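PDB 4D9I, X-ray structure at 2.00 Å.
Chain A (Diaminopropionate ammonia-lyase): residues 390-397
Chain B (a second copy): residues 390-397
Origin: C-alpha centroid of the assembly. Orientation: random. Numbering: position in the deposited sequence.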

ATOM      1  N   TRP A 390      -5.997   0.859  -3.972  1.00 22.02           N
ATOM      2  CA  TRP A 390      -6.994   1.258  -2.980  1.00 22.87           C
ATOM      3  C   TRP A 390      -8.336   0.592  -3.136  1.00 25.07           C
ATOM      4  O   TRP A 390      -8.936   0.134  -2.141  1.00 25.73           O
ATOM      5  N   GLU A 391      -8.870   0.595  -4.362  1.00 26.21           N
ATOM      6  CA  GLU A 391     -10.182  -0.027  -4.605  1.00 28.87           C
ATOM      7  C   GLU A 391     -10.124  -1.551  -4.691  1.00 30.37           C
ATOM      8  O   GLU A 391     -11.144  -2.230  -4.517  1.00 32.72           O
ATOM      9  N   GLY A 392      -8.935  -2.094  -4.933  1.00 29.54           N
ATOM     10  CA  GLY A 392      -8.793  -3.534  -5.062  1.00 31.77           C
ATOM     11  C   GLY A 392      -9.292  -4.044  -6.403  1.00 33.95           C
ATOM     12  O   GLY A 392      -9.649  -5.213  -6.532  1.00 36.00           O
ATOM     13  N   LYS A 393      -9.298  -3.172  -7.414  1.00 34.29           N
ATOM     14  CA  LYS A 393      -9.602  -3.595  -8.786  1.00 36.11           C
ATOM     15  C   LYS A 393      -8.649  -4.710  -9.227  1.00 36.25           C
ATOM     16  O   LYS A 393      -7.500  -4.753  -8.794  1.00 33.98           O
ATOM     17  N   HIS A 394      -9.112  -5.588 -10.116  1.00 38.84           N
ATOM     18  CA  HIS A 394      -8.322  -6.758 -10.527  1.00 40.34           C
ATOM     19  C   HIS A 394      -7.835  -7.526  -9.334  1.00 40.34           C
ATOM     20  O   HIS A 394      -6.664  -7.929  -9.264  1.00 39.22           O
ATOM     21  N   ALA A 395      -8.752  -7.712  -8.385  1.00 41.93           N
ATOM     22  CA  ALA A 395      -8.534  -8.520  -7.199  1.00 43.69           C
ATOM     23  C   ALA A 395      -8.084  -9.921  -7.565  1.00 46.52           C
ATOM     24  O   ALA A 395      -8.261 -10.382  -8.694  1.00 48.27           O
ATOM     25  N   VAL A 396      -7.504 -10.596  -6.590  1.00 47.92           N
ATOM     26  CA  VAL A 396      -6.962 -11.923  -6.780  1.00 50.37           C
ATOM     27  C   VAL A 396      -8.047 -13.014  -6.860  1.00 54.95           C
ATOM     28  O   VAL A 396      -7.972 -13.891  -7.723  1.00 57.00           O
ATOM     29  N   ALA A 397      -9.043 -12.955  -5.972  1.00 57.07           N
ATOM     30  CA  ALA A 397     -10.100 -13.972  -5.917  1.00 61.31           C
ATOM     31  C   ALA A 397     -11.149 -13.730  -6.990  1.00 63.25           C
ATOM     32  O   ALA A 397     -11.673 -12.623  -7.101  1.00 63.41           O
TER
ATOM     33  N   TRP B 390      -2.832  -6.632  -0.335  1.00 26.44           N
ATOM     34  CA  TRP B 390      -2.191  -7.277  -1.501  1.00 28.43           C
ATOM     35  C   TRP B 390      -3.136  -8.025  -2.407  1.00 30.65           C
ATOM     36  O   TRP B 390      -3.086  -7.871  -3.631  1.00 31.33           O
ATOM     37  N   GLU B 391      -4.003  -8.863  -1.832  1.00 31.95           N
ATOM     38  CA  GLU B 391      -4.865  -9.736  -2.652  1.00 34.52           C
ATOM     39  C   GLU B 391      -6.110  -8.991  -3.128  1.00 34.26           C
ATOM     40  O   GLU B 391      -6.801  -9.427  -4.048  1.00 36.22           O
ATOM     41  N   GLY B 392      -6.382  -7.857  -2.500  1.00 32.11           N
ATOM     42  CA  GLY B 392      -7.583  -7.087  -2.801  1.00 32.35           C
ATOM     43  C   GLY B 392      -8.862  -7.738  -2.282  1.00 34.20           C
ATOM     44  O   GLY B 392      -9.947  -7.430  -2.762  1.00 34.67           O
ATOM     45  N   LYS B 393      -8.732  -8.657  -1.325  1.00 35.45           N
ATOM     46  CA  LYS B 393      -9.894  -9.146  -0.560  1.00 37.42           C
ATOM     47  C   LYS B 393     -10.777  -7.983  -0.070  1.00 35.99           C
ATOM     48  O   LYS B 393     -10.268  -6.924   0.340  1.00 33.47           O
ATOM     49  N   HIS B 394     -12.095  -8.183  -0.117  1.00 38.31           N
ATOM     50  CA  HIS B 394     -13.076  -7.160   0.293  1.00 38.28           C
ATOM     51  C   HIS B 394     -12.910  -5.925  -0.557  1.00 36.88           C
ATOM     52  O   HIS B 394     -12.881  -4.788  -0.059  1.00 35.06           O
ATOM     53  N   ALA B 395     -12.788  -6.150  -1.862  1.00 38.31           N
ATOM     54  CA  ALA B 395     -12.641  -5.070  -2.822  1.00 37.93           C
ATOM     55  C   ALA B 395     -13.906  -4.234  -2.872  1.00 39.21           C
ATOM     56  O   ALA B 395     -14.973  -4.665  -2.428  1.00 40.54           O
ATOM     57  N   VAL B 396     -13.764  -3.026  -3.405  1.00 38.98           N
ATOM     58  CA  VAL B 396     -14.881  -2.133  -3.653  1.00 40.64           C
ATOM     59  C   VAL B 396     -15.878  -2.756  -4.626  1.00 44.82           C
ATOM     60  O   VAL B 396     -17.068  -2.836  -4.323  1.00 48.12           O
ATOM     61  N   ALA B 397     -15.384  -3.214  -5.772  1.00 47.09           N
ATOM     62  CA  ALA B 397     -16.229  -3.749  -6.839  1.00 50.71           C
ATOM     63  C   ALA B 397     -16.523  -5.232  -6.633  1.00 54.64           C
ATOM     64  O   ALA B 397     -15.748  -6.093  -7.048  1.00 57.01           O
TER

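The two copies meet through the same segment, and the contact is nearly symmetric. Trp A390 takes no part in it. Its CA-to-CB bond points away from chain B, chi1 is m, and NE1 is hydrogen-bonded elsewhere in the structure.

Glu A391 contributes both its backbone O and its CB. Its O accepts a hydrogen bond from Val B396 N at 3.0 Å, with a nearly straight N-H...O angle of 167°. The same Glu A391 O accepts a second bond, at 3.0 Å, from the O of water 1. That water O in turn accepts from Ala B397 N at 2.8 Å, so the water bridges the two chains. The side chain leaves sideways with chi1 m and chi2 t. Its CB lies 4.1 Å from Val B396 CB, while its carboxylate oxygens find partners elsewhere.

Gly A392 follows a helix and has positive phi, which favours glycine. It faces Gly B392, with the two CA atoms 4.4 Å apart. A CB here would point toward chain B and sit tightly against Ala B395 CB, about 3.1 Å away. The bare backbone leaves room for that methyl, and Gly A392 O lies 3.6 Å from Ala B395 CB.

Lys A393 and His A394 both point away, with chi1 t and m respectively, and make no contact with the other stretch.

Ala A395 is set sideways. Its CB is 3.8 Å from Gly B392 O and 4.4 Å from Ala B395 CB, a small apolar contact between the two methyls.

Val A396 points toward chain B. Its chi1 of 136° falls between wells. Val A396 N donates to Glu B391 O at 2.9 Å, repeating the first bond with the chains exchanged. Val A396 CB also lies 4.0 Å from Glu B391 CB.

Ala A397 is poorly ordered and makes no contact.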

ATOM      1  CB  TRP A 390      -7.217   2.750  -3.037  1.00 22.17           C
ATOM      2  CG  TRP A 390      -6.087   3.617  -2.520  1.00 20.77           C
ATOM      3  CD1 TRP A 390      -4.915   3.222  -1.883  1.00 20.07           C
ATOM      4  CD2 TRP A 390      -6.057   5.078  -2.507  1.00 20.36           C
ATOM      5  NE1 TRP A 390      -4.165   4.315  -1.518  1.00 19.39           N
ATOM      6  CE2 TRP A 390      -4.798   5.459  -1.855  1.00 19.61           C
ATOM      7  CE3 TRP A 390      -6.911   6.076  -2.963  1.00 20.85           C
ATOM      8  CZ2 TRP A 390      -4.430   6.792  -1.695  1.00 19.42           C
ATOM      9  CZ3 TRP A 390      -6.536   7.405  -2.787  1.00 20.78           C
ATOM     10  CH2 TRP A 390      -5.327   7.756  -2.167  1.00 20.07           C
ATOM     11  CB  GLU A 391     -10.823   0.559  -5.861  1.00 29.78           C
ATOM     12  CG  GLU A 391     -11.146   2.029  -5.696  1.00 29.64           C
ATOM     13  CD  GLU A 391     -11.715   2.674  -6.941  1.00 30.76           C
ATOM     14  OE1 GLU A 391     -12.380   1.994  -7.758  1.00 32.59           O
ATOM     15  OE2 GLU A 391     -11.516   3.890  -7.073  1.00 30.25           O
ATOM     16  CB  LYS A 393      -9.464  -2.409  -9.748  1.00 36.27           C
ATOM     17  CG  LYS A 393      -9.979  -2.686 -11.165  1.00 37.75           C
ATOM     18  CD  LYS A 393      -9.963  -1.430 -12.026  1.00 37.40           C
ATOM     19  CE  LYS A 393      -8.548  -0.988 -12.345  1.00 34.87           C
ATOM     20  NZ  LYS A 393      -8.551   0.048 -13.408  1.00 35.20           N
ATOM     21  CB  HIS A 394      -7.153  -6.366 -11.442  1.00 39.05           C
ATOM     22  CG  HIS A 394      -7.579  -5.630 -12.680  1.00 40.24           C
ATOM     23  ND1 HIS A 394      -6.808  -4.699 -13.268  1.00 39.68           N
ATOM     24  CD2 HIS A 394      -8.760  -5.691 -13.418  1.00 42.64           C
ATOM     25  CE1 HIS A 394      -7.446  -4.209 -14.351  1.00 41.02           C
ATOM     26  NE2 HIS A 394      -8.649  -4.812 -14.431  1.00 43.39           N
ATOM     27  CB  ALA A 395      -9.803  -8.581  -6.357  1.00 45.07           C
ATOM     28  CB  VAL A 396      -5.938 -12.203  -5.662  1.00 49.32           C
ATOM     29  CG1 VAL A 396      -6.099 -13.595  -5.078  1.00 51.46           C
ATOM     30  CG2 VAL A 396      -4.532 -11.924  -6.152  1.00 46.65           C
ATOM     31  CB  ALA A 397     -10.747 -13.992  -4.543  1.00 62.22           C
TER
ATOM     32  CB  TRP B 390      -1.102  -8.242  -1.050  1.00 29.41           C
ATOM     33  CG  TRP B 390       0.137  -7.617  -0.441  1.00 28.07           C
ATOM     34  CD1 TRP B 390       0.466  -6.266  -0.347  1.00 26.08           C
ATOM     35  CD2 TRP B 390       1.288  -8.329   0.149  1.00 29.09           C
ATOM     36  NE1 TRP B 390       1.687  -6.105   0.254  1.00 25.91           N
ATOM     37  CE2 TRP B 390       2.243  -7.298   0.561  1.00 27.61           C
ATOM     38  CE3 TRP B 390       1.610  -9.671   0.363  1.00 31.12           C
ATOM     39  CZ2 TRP B 390       3.456  -7.620   1.170  1.00 28.34           C
ATOM     40  CZ3 TRP B 390       2.833  -9.976   0.979  1.00 31.69           C
ATOM     41  CH2 TRP B 390       3.728  -8.974   1.372  1.00 30.43           C
ATOM     42  CB  GLU B 391      -5.243 -11.016  -1.889  1.00 36.57           C
ATOM     43  CG  GLU B 391      -4.043 -11.879  -1.529  1.00 37.73           C
ATOM     44  CD  GLU B 391      -4.394 -13.160  -0.795  1.00 40.09           C
ATOM     45  OE1 GLU B 391      -5.524 -13.674  -0.939  1.00 41.92           O
ATOM     46  OE2 GLU B 391      -3.510 -13.685  -0.100  1.00 40.57           O
ATOM     47  CB  LYS B 393      -9.442 -10.002   0.636  1.00 38.03           C
ATOM     48  CG  LYS B 393     -10.569 -10.794   1.290  1.00 40.40           C
ATOM     49  CD  LYS B 393     -10.070 -11.778   2.351  1.00 41.64           C
ATOM     50  CE  LYS B 393      -9.787 -11.067   3.677  1.00 39.04           C
ATOM     51  NZ  LYS B 393      -9.242 -11.974   4.734  1.00 40.10           N
ATOM     52  CB  HIS B 394     -13.006  -6.834   1.802  1.00 36.31           C
ATOM     53  CG  HIS B 394     -13.237  -8.034   2.712  1.00 38.89           C
ATOM     54  ND1 HIS B 394     -14.162  -8.985   2.453  1.00 41.57           N
ATOM     55  CD2 HIS B 394     -12.629  -8.400   3.923  1.00 38.47           C
ATOM     56  CE1 HIS B 394     -14.136  -9.922   3.430  1.00 43.02           C
ATOM     57  NE2 HIS B 394     -13.201  -9.562   4.329  1.00 40.96           N
ATOM     58  CB  ALA B 395     -12.307  -5.606  -4.208  1.00 39.09           C
ATOM     59  CB  VAL B 396     -14.375  -0.780  -4.189  1.00 38.51           C
ATOM     60  CG1 VAL B 396     -15.409  -0.126  -5.096  1.00 39.46           C
ATOM     61  CG2 VAL B 396     -13.984   0.119  -3.027  1.00 36.00           C
ATOM     62  CB  ALA B 397     -15.591  -3.501  -8.202  1.00 50.71           C
TER
HETATM   63  O   HOH W   1     -12.861  -2.852  -6.838  1.00 32.69           O